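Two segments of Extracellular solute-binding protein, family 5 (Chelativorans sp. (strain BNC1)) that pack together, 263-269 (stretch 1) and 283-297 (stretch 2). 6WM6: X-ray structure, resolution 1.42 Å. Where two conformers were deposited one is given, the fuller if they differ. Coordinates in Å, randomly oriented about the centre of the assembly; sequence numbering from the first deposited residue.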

# COMPACT_ATOMS: atom_id res chain seq x y z
N GLN A 263 -9.97 6.95 -17.97
CA GLN A 263 -8.68 6.36 -18.34
C GLN A 263 -8.84 5.32 -19.45
O GLN A 263 -7.99 5.25 -20.35
CB GLN A 263 -7.98 5.81 -17.11
CG GLN A 263 -7.57 6.93 -16.15
CD GLN A 263 -6.58 6.54 -15.07
OE1 GLN A 263 -6.16 7.38 -14.27
NE2 GLN A 263 -6.19 5.28 -15.02
N LEU A 264 -9.92 4.54 -19.44
CA LEU A 264 -10.09 3.55 -20.50
C LEU A 264 -10.34 4.23 -21.85
O LEU A 264 -9.84 3.77 -22.88
CB LEU A 264 -11.22 2.59 -20.14
CG LEU A 264 -11.28 1.26 -20.88
CD1 LEU A 264 -9.95 0.51 -20.92
CD2 LEU A 264 -12.34 0.38 -20.21
N THR A 265 -11.06 5.35 -21.85
CA THR A 265 -11.25 6.10 -23.09
C THR A 265 -9.92 6.61 -23.63
O THR A 265 -9.65 6.53 -24.84
CB THR A 265 -12.22 7.26 -22.86
OG1 THR A 265 -13.52 6.73 -22.53
CG2 THR A 265 -12.34 8.14 -24.10
N ALA A 266 -9.06 7.12 -22.75
CA ALA A 266 -7.75 7.61 -23.17
C ALA A 266 -6.90 6.48 -23.77
O ALA A 266 -6.14 6.70 -24.72
CB ALA A 266 -7.03 8.26 -21.99
N LEU A 267 -7.00 5.27 -23.19
CA LEU A 267 -6.26 4.13 -23.73
C LEU A 267 -6.77 3.78 -25.13
O LEU A 267 -5.97 3.57 -26.06
CB LEU A 267 -6.38 2.95 -22.76
CG LEU A 267 -5.69 1.67 -23.16
CD1 LEU A 267 -4.19 1.77 -23.17
CD2 LEU A 267 -6.13 0.54 -22.18
N GLU A 268 -8.09 3.71 -25.29
CA GLU A 268 -8.67 3.38 -26.59
C GLU A 268 -8.30 4.42 -27.64
O GLU A 268 -8.06 4.07 -28.81
CB GLU A 268 -10.18 3.27 -26.46
CG GLU A 268 -10.88 2.88 -27.76
CD GLU A 268 -12.37 2.67 -27.59
OE1 GLU A 268 -12.89 2.87 -26.47
OE2 GLU A 268 -13.03 2.32 -28.60
N ASN A 269 -8.22 5.69 -27.25
CA ASN A 269 -7.91 6.77 -28.18
C ASN A 269 -6.42 6.91 -28.47
O ASN A 269 -6.05 7.76 -29.29
CB ASN A 269 -8.40 8.11 -27.62
CG ASN A 269 -9.91 8.20 -27.53
OD1 ASN A 269 -10.63 7.49 -28.23
ND2 ASN A 269 -10.40 9.07 -26.65
N ASP A 283 -18.17 -3.81 -15.27
CA ASP A 283 -18.32 -3.10 -16.54
C ASP A 283 -16.96 -2.72 -17.12
O ASP A 283 -16.74 -2.81 -18.33
CB ASP A 283 -19.18 -1.85 -16.36
CG ASP A 283 -19.40 -1.11 -17.67
OD1 ASP A 283 -19.99 -1.71 -18.60
OD2 ASP A 283 -18.97 0.05 -17.78
N MET A 284 -16.03 -2.30 -16.26
CA MET A 284 -14.70 -1.93 -16.74
C MET A 284 -13.98 -3.14 -17.32
O MET A 284 -13.36 -3.04 -18.39
CB MET A 284 -13.91 -1.34 -15.56
CG MET A 284 -12.50 -0.91 -15.89
SD MET A 284 -11.65 -0.30 -14.42
CE MET A 284 -12.81 0.96 -13.86
N VAL A 285 -14.08 -4.30 -16.66
CA VAL A 285 -13.45 -5.51 -17.17
C VAL A 285 -14.06 -5.91 -18.51
O VAL A 285 -13.35 -6.29 -19.45
CB VAL A 285 -13.59 -6.65 -16.14
CG1 VAL A 285 -13.07 -7.96 -16.71
CG2 VAL A 285 -12.85 -6.28 -14.87
N GLU A 286 -15.39 -5.86 -18.61
CA GLU A 286 -16.04 -6.26 -19.85
C GLU A 286 -15.65 -5.32 -20.98
O GLU A 286 -15.38 -5.77 -22.11
CB GLU A 286 -17.55 -6.28 -19.65
CG GLU A 286 -18.03 -7.43 -18.76
CD GLU A 286 -19.50 -7.34 -18.41
OE1 GLU A 286 -20.13 -6.30 -18.70
OE2 GLU A 286 -20.04 -8.32 -17.85
N GLN A 287 -15.56 -4.03 -20.70
CA GLN A 287 -15.15 -3.07 -21.72
C GLN A 287 -13.72 -3.35 -22.19
O GLN A 287 -13.44 -3.37 -23.39
CB GLN A 287 -15.28 -1.65 -21.19
CG GLN A 287 -15.10 -0.59 -22.25
CD GLN A 287 -15.68 0.74 -21.84
OE1 GLN A 287 -16.28 0.87 -20.77
NE2 GLN A 287 -15.51 1.74 -22.70
N ALA A 288 -12.80 -3.56 -21.25
CA ALA A 288 -11.42 -3.85 -21.63
C ALA A 288 -11.31 -5.12 -22.45
O ALA A 288 -10.58 -5.17 -23.45
CB ALA A 288 -10.56 -3.97 -20.37
N ALA A 289 -12.05 -6.17 -22.05
CA ALA A 289 -12.05 -7.40 -22.82
C ALA A 289 -12.55 -7.19 -24.25
O ALA A 289 -12.06 -7.83 -25.18
CB ALA A 289 -12.90 -8.45 -22.11
N GLY A 290 -13.50 -6.28 -24.43
CA GLY A 290 -14.01 -5.99 -25.75
C GLY A 290 -13.05 -5.24 -26.65
O GLY A 290 -13.32 -5.15 -27.86
N LEU A 291 -11.96 -4.71 -26.10
CA LEU A 291 -10.98 -3.94 -26.86
C LEU A 291 -9.79 -4.77 -27.31
O LEU A 291 -8.80 -4.21 -27.80
CB LEU A 291 -10.52 -2.74 -26.03
CG LEU A 291 -11.61 -1.77 -25.60
CD1 LEU A 291 -11.05 -0.73 -24.63
CD2 LEU A 291 -12.25 -1.10 -26.80
N ASP A 292 -9.85 -6.10 -27.18
CA ASP A 292 -8.73 -6.93 -27.59
C ASP A 292 -8.35 -6.70 -29.05
O ASP A 292 -7.17 -6.81 -29.41
CB ASP A 292 -9.03 -8.41 -27.32
CG ASP A 292 -10.23 -8.93 -28.10
OD1 ASP A 292 -11.11 -8.12 -28.45
OD2 ASP A 292 -10.29 -10.15 -28.34
N TYR A 293 -9.32 -6.36 -29.91
CA TYR A 293 -9.03 -6.18 -31.32
C TYR A 293 -8.18 -4.94 -31.59
O TYR A 293 -7.58 -4.84 -32.67
CB TYR A 293 -10.33 -6.12 -32.15
CG TYR A 293 -11.18 -4.89 -31.92
CD1 TYR A 293 -12.10 -4.84 -30.89
CD2 TYR A 293 -11.07 -3.79 -32.76
CE1 TYR A 293 -12.89 -3.72 -30.69
CE2 TYR A 293 -11.86 -2.66 -32.57
CZ TYR A 293 -12.77 -2.63 -31.54
OH TYR A 293 -13.55 -1.52 -31.34
N LEU A 294 -8.07 -4.02 -30.63
CA LEU A 294 -7.20 -2.87 -30.72
C LEU A 294 -5.83 -3.13 -30.08
O LEU A 294 -5.06 -2.19 -29.86
CB LEU A 294 -7.85 -1.65 -30.06
CG LEU A 294 -9.14 -1.15 -30.70
CD1 LEU A 294 -9.76 -0.05 -29.85
CD2 LEU A 294 -8.88 -0.66 -32.12
N GLY A 295 -5.53 -4.38 -29.75
CA GLY A 295 -4.25 -4.71 -29.16
C GLY A 295 -4.19 -4.43 -27.68
O GLY A 295 -3.08 -4.25 -27.15
N ILE A 296 -5.33 -4.40 -27.00
CA ILE A 296 -5.39 -4.14 -25.56
C ILE A 296 -5.56 -5.45 -24.82
O ILE A 296 -6.36 -6.31 -25.23
CB ILE A 296 -6.54 -3.17 -25.23
CG1 ILE A 296 -6.19 -1.77 -25.80
CG2 ILE A 296 -6.82 -3.13 -23.73
CD1 ILE A 296 -7.33 -0.80 -25.82
N ASP A 297 -4.79 -5.62 -23.75
CA ASP A 297 -4.89 -6.78 -22.87
C ASP A 297 -4.95 -6.27 -21.45
O ASP A 297 -4.80 -5.08 -21.18
CB ASP A 297 -3.70 -7.74 -23.05
CG ASP A 297 -4.06 -9.19 -22.69
OD1 ASP A 297 -5.18 -9.46 -22.15
OD2 ASP A 297 -3.21 -10.07 -22.94

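No hydrogen bond or salt bridge crosses between the two stretches; what holds them is van der Waals packing over 398 Å² of buried surface, counting both sides. The helices 263-268 and 283-290 run nearly parallel, 4° apart in direction, but their axes come no closer than 11.4 Å, a spacing that side chains must fill.

Apolar contacts do most of this filling. L264 loses more area to the opposing stretch than any other residue, 98 Å². Its CA-to-CB bond points toward stretch 2, and with chi1 t and chi2 p the two methyls reach different neighbours: CD1 lies 4.1 Å from CD1 of L291, while CD2 packs against the helix itself, 4.0 Å from O of M284 and 4.1 Å from N of A288. That O and N are already paired with each other, A288 N to M284 O at 3.0 Å, so a methyl can lie against them without leaving either unsatisfied. The CA atoms of L264 and A288 are 7.6 Å apart, which sets the register here; the CA-to-CB bond of A288 points sideways, and A288 CB stays 4.6 Å from L264 CD1. One turn on, L267 CG meets I296 CD1 at 4.0 Å. Both residues are buried and point toward the opposite stretch, and I296, with chi1 m and chi2 t, extends its CD1 from the strand to the first helix.

A second group brings polar side chains against leucine methyls. Q287 CG sits 3.6 Å from L264 CD2, and its amide carbon CD is nearly as close, at 3.7 Å to the same methyl. E268 is extended, chi1 and chi2 both t, and its CB points sideways; its CG approaches L294 CD1 at 3.8 Å and its carboxylate carbon CD lies 3.9 Å from L291 CD2. The outer part of the glutamate thus covers leucine methyls, yet the residue remains partly exposed, as suits a charged residue.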